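PTS system, lactose-specific IIBC components (PDB 3NBM) probably carries phosphate as the IIB domain of a lactose phosphotransferase system, passing it on to the sugar during uptake. Local coordinates at residues T18-G29 with Y89-L100. Numbering follows the deposited sequence.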
loop_
_atom_site.group_PDB
_atom_site.type_symbol
_atom_site.label_atom_id
_atom_site.label_comp_id
_atom_site.label_asym_id
_atom_site.label_seq_id
_atom_site.Cartn_x
_atom_site.Cartn_y
_atom_site.Cartn_z
ATOM N N THR A 18 0.832 7.414 -9.427
ATOM C CA THR A 18 1.902 6.507 -9.134
ATOM C C THR A 18 1.452 5.351 -8.216
ATOM O O THR A 18 1.991 4.257 -8.312
ATOM C CB THR A 18 3.126 7.250 -8.556
ATOM O OG1 THR A 18 4.246 6.369 -8.503
ATOM C CG2 THR A 18 2.894 7.829 -7.191
ATOM N N SER A 19 0.480 5.585 -7.328
ATOM C CA SER A 19 -0.008 4.522 -6.447
ATOM C C SER A 19 -0.524 3.303 -7.224
ATOM O O SER A 19 -0.375 2.160 -6.794
ATOM C CB SER A 19 -1.097 5.059 -5.505
ATOM O OG SER A 19 -2.108 5.731 -6.202
ATOM N N ALA A 20 -1.139 3.538 -8.369
ATOM C CA ALA A 20 -1.655 2.464 -9.193
ATOM C C ALA A 20 -0.533 1.545 -9.694
ATOM O O ALA A 20 -0.771 0.355 -9.904
ATOM C CB ALA A 20 -2.448 3.005 -10.382
ATOM N N GLN A 21 0.668 2.089 -9.907
ATOM C CA GLN A 21 1.806 1.293 -10.376
ATOM C C GLN A 21 2.136 0.201 -9.355
ATOM O O GLN A 21 2.380 -0.951 -9.715
ATOM C CB GLN A 21 3.042 2.176 -10.588
ATOM C CG GLN A 21 2.856 3.286 -11.602
ATOM C CD GLN A 21 3.371 2.897 -12.970
ATOM O OE1 GLN A 21 3.569 1.713 -13.235
ATOM N NE2 GLN A 21 3.568 3.877 -13.848
ATOM N N LEU A 22 2.174 0.562 -8.080
ATOM C CA LEU A 22 2.432 -0.427 -7.045
ATOM C C LEU A 22 1.238 -1.359 -6.836
ATOM O O LEU A 22 1.430 -2.569 -6.708
ATOM C CB LEU A 22 2.904 0.206 -5.736
ATOM C CG LEU A 22 3.264 -0.810 -4.652
ATOM C CD1 LEU A 22 4.381 -1.748 -5.106
ATOM C CD2 LEU A 22 3.630 -0.154 -3.319
ATOM N N ALA A 23 0.010 -0.827 -6.815
ATOM C CA ALA A 23 -1.162 -1.711 -6.683
ATOM C C ALA A 23 -1.175 -2.766 -7.788
ATOM O O ALA A 23 -1.455 -3.943 -7.526
ATOM C CB ALA A 23 -2.466 -0.897 -6.666
ATOM N N ASN A 24 -0.891 -2.343 -9.018
ATOM C CA ASN A 24 -0.860 -3.293 -10.119
ATOM C C ASN A 24 0.200 -4.373 -9.932
ATOM O O ASN A 24 -0.056 -5.553 -10.192
ATOM C CB ASN A 24 -0.582 -2.605 -11.451
ATOM C CG ASN A 24 -1.731 -1.726 -11.913
ATOM O OD1 ASN A 24 -2.870 -1.869 -11.471
ATOM N ND2 ASN A 24 -1.437 -0.823 -12.838
ATOM N N ALA A 25 1.392 -3.981 -9.492
ATOM C CA ALA A 25 2.475 -4.938 -9.266
ATOM C C ALA A 25 2.093 -5.935 -8.171
ATOM O O ALA A 25 2.334 -7.137 -8.310
ATOM C CB ALA A 25 3.795 -4.201 -8.946
ATOM N N ILE A 26 1.510 -5.440 -7.081
ATOM C CA ILE A 26 1.097 -6.309 -5.988
ATOM C C ILE A 26 0.067 -7.310 -6.495
ATOM O O ILE A 26 0.159 -8.517 -6.222
ATOM C CB ILE A 26 0.498 -5.497 -4.825
ATOM C CG1 ILE A 26 1.574 -4.646 -4.144
ATOM C CG2 ILE A 26 -0.226 -6.448 -3.837
ATOM C CD1 ILE A 26 1.021 -3.561 -3.226
ATOM N N ASN A 27 -0.926 -6.812 -7.223
ATOM C CA ASN A 27 -1.978 -7.676 -7.738
ATOM C C ASN A 27 -1.455 -8.712 -8.721
ATOM O O ASN A 27 -1.900 -9.858 -8.705
ATOM C CB ASN A 27 -3.111 -6.872 -8.378
ATOM C CG ASN A 27 -3.944 -6.143 -7.360
ATOM O OD1 ASN A 27 -4.078 -6.609 -6.229
ATOM N ND2 ASN A 27 -4.562 -5.029 -7.765
ATOM N N GLU A 28 -0.524 -8.326 -9.586
ATOM C CA GLU A 28 0.041 -9.286 -10.521
ATOM C C GLU A 28 0.825 -10.340 -9.727
ATOM O O GLU A 28 0.758 -11.545 -10.034
ATOM C CB GLU A 28 0.930 -8.572 -11.544
ATOM C CG GLU A 28 1.602 -9.519 -12.578
ATOM C CD GLU A 28 2.407 -8.809 -13.705
ATOM O OE1 GLU A 28 2.385 -7.550 -13.819
ATOM O OE2 GLU A 28 3.043 -9.556 -14.503
ATOM N N GLY A 29 1.602 -9.918 -8.740
ATOM C CA GLY A 29 2.354 -10.882 -7.953
ATOM C C GLY A 29 1.417 -11.811 -7.195
ATOM O O GLY A 29 1.612 -13.025 -7.147
ATOM N N TYR A 89 10.526 2.267 -3.831
ATOM C CA TYR A 89 9.196 2.172 -4.388
ATOM C C TYR A 89 9.240 1.805 -5.875
ATOM O O TYR A 89 8.511 0.927 -6.349
ATOM C CB TYR A 89 8.464 3.494 -4.164
ATOM C CG TYR A 89 7.058 3.509 -4.675
ATOM C CD1 TYR A 89 6.017 3.117 -3.853
ATOM C CD2 TYR A 89 6.741 3.918 -5.970
ATOM C CE1 TYR A 89 4.726 3.134 -4.283
ATOM C CE2 TYR A 89 5.440 3.918 -6.414
ATOM C CZ TYR A 89 4.435 3.542 -5.548
ATOM O OH TYR A 89 3.110 3.555 -5.947
ATOM N N ILE A 90 10.087 2.505 -6.634
ATOM C CA ILE A 90 10.157 2.261 -8.067
ATOM C C ILE A 90 10.611 0.824 -8.338
ATOM O O ILE A 90 10.054 0.156 -9.196
ATOM C CB ILE A 90 11.020 3.329 -8.782
ATOM C CG1 ILE A 90 10.310 4.692 -8.707
ATOM C CG2 ILE A 90 11.325 2.893 -10.219
ATOM C CD1 ILE A 90 8.944 4.790 -9.392
ATOM N N HIS A 91 11.572 0.322 -7.579
ATOM C CA HIS A 91 11.956 -1.080 -7.733
ATOM C C HIS A 91 10.798 -2.033 -7.513
ATOM O O HIS A 91 10.614 -2.984 -8.252
ATOM C CB HIS A 91 13.110 -1.465 -6.800
ATOM C CG HIS A 91 14.436 -0.975 -7.269
ATOM N ND1 HIS A 91 15.412 -0.507 -6.415
ATOM C CD2 HIS A 91 14.939 -0.859 -8.517
ATOM C CE1 HIS A 91 16.466 -0.138 -7.121
ATOM N NE2 HIS A 91 16.202 -0.338 -8.397
ATOM N N LEU A 92 9.987 -1.786 -6.497
ATOM C CA LEU A 92 8.799 -2.617 -6.308
ATOM C C LEU A 92 7.805 -2.561 -7.464
ATOM O O LEU A 92 7.213 -3.585 -7.811
ATOM C CB LEU A 92 8.051 -2.232 -5.017
ATOM C CG LEU A 92 8.784 -2.375 -3.668
ATOM C CD1 LEU A 92 7.948 -1.776 -2.568
ATOM C CD2 LEU A 92 9.150 -3.804 -3.348
ATOM N N THR A 93 7.627 -1.392 -8.071
ATOM C CA THR A 93 6.666 -1.280 -9.165
ATOM C C THR A 93 7.054 -2.113 -10.381
ATOM O O THR A 93 6.194 -2.462 -11.190
ATOM C CB THR A 93 6.464 0.180 -9.632
ATOM O OG1 THR A 93 7.654 0.718 -10.247
ATOM C CG2 THR A 93 6.002 1.063 -8.484
ATOM N N LYS A 94 8.347 -2.424 -10.496
ATOM C CA LYS A 94 8.886 -3.182 -11.615
ATOM C C LYS A 94 8.980 -4.670 -11.365
ATOM O O LYS A 94 9.390 -5.398 -12.247
ATOM C CB LYS A 94 10.251 -2.613 -12.004
ATOM C CG LYS A 94 10.139 -1.217 -12.600
ATOM C CD LYS A 94 9.293 -1.195 -13.886
ATOM C CE LYS A 94 7.808 -0.861 -13.678
ATOM N NZ LYS A 94 7.232 -0.161 -14.865
ATOM N N SER A 95 8.594 -5.130 -10.179
ATOM C CA SER A 95 8.723 -6.537 -9.837
ATOM C C SER A 95 7.532 -7.037 -9.051
ATOM O O SER A 95 7.476 -6.829 -7.834
ATOM C CB SER A 95 9.998 -6.795 -9.040
ATOM O OG SER A 95 10.047 -8.165 -8.620
ATOM N N PRO A 96 6.606 -7.729 -9.732
ATOM C CA PRO A 96 5.484 -8.298 -8.996
ATOM C C PRO A 96 5.890 -9.184 -7.821
ATOM O O PRO A 96 5.256 -9.153 -6.752
ATOM C CB PRO A 96 4.702 -9.058 -10.066
ATOM C CG PRO A 96 5.011 -8.260 -11.349
ATOM C CD PRO A 96 6.442 -7.868 -11.198
ATOM N N SER A 97 6.925 -9.997 -7.996
ATOM C CA SER A 97 7.351 -10.878 -6.906
ATOM C C SER A 97 7.856 -10.061 -5.708
ATOM O O SER A 97 7.522 -10.372 -4.562
ATOM C CB SER A 97 8.435 -11.868 -7.388
ATOM O OG SER A 97 7.970 -12.712 -8.425
ATOM N N LYS A 98 8.675 -9.035 -5.953
ATOM C CA LYS A 98 9.152 -8.208 -4.855
ATOM C C LYS A 98 8.024 -7.401 -4.230
ATOM O O LYS A 98 8.013 -7.212 -3.004
ATOM C CB LYS A 98 10.283 -7.265 -5.308
ATOM C CG LYS A 98 11.561 -8.022 -5.672
ATOM C CD LYS A 98 12.641 -7.102 -6.258
ATOM C CE LYS A 98 13.683 -7.904 -7.062
ATOM N NZ LYS A 98 13.152 -8.494 -8.364
ATOM N N ALA A 99 7.086 -6.917 -5.041
ATOM C CA ALA A 99 5.944 -6.137 -4.517
ATOM C C ALA A 99 5.107 -7.006 -3.569
ATOM O O ALA A 99 4.739 -6.554 -2.491
ATOM C CB ALA A 99 5.118 -5.568 -5.671
ATOM N N LEU A 100 4.828 -8.246 -3.963
ATOM C CA LEU A 100 4.053 -9.146 -3.116
ATOM C C LEU A 100 4.813 -9.458 -1.825
ATOM O O LEU A 100 4.259 -9.460 -0.729
ATOM C CB LEU A 100 3.753 -10.446 -3.869
ATOM C CG LEU A 100 2.967 -11.460 -3.046
ATOM C CD1 LEU A 100 1.538 -10.933 -2.741
ATOM C CD2 LEU A 100 2.905 -12.790 -3.758
HETATM O O HOH W 1 3.540 -1.691 -12.111
#
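With CG of Y89 and CG of L22 both anti to their backbone nitrogens (chi1 -179° and -177°), the phenol reaches T18 of helix 18-33 and the leucine leans against it. The setting is the parallel four-stranded alpha/beta fold of the IIB family, in which this helix follows strand 7-13 and is covered on one side by helices 86-93 and 96-105, S19 and I26 facing the sheet. Tyrosine suits its place by joining an apolar ring to a polar end: Y89 OH donates to T18 O at 2.7 Å, from above the carbonyl plane, while Q21 N reaches the same oxygen from the opposite face. One flank of the ring meets L22, whose CD2 lies 3.6 Å from Y89 CE1. The side chain of L22 is a knob among Y89, L92, T93 and A99, CD1 resting on L92 CB and A99 CB, the T93 methyl near its base.

Farther along, small residues let the backbones close in. A25 CB faces A99 CB at 3.8 Å, and the axes of 18-29 and 96-100 pass 7.2 Å apart, nearly at right angles. With no side chain at G29, its CA makes a CA-H...O contact with P96 O (3.6 Å). Proline, with no N-H to donate, fits the first turn of its helix; S95, at the N-cap, accepts from K98 N. The P96 ring packs against the extended E28 chain. T93 turns its hydroxyl back to I90 O, leaving its methyl against Q21 CB. One water donates to both Q21 O (2.8 Å) and T93 O (2.9 Å), linking the two backbones.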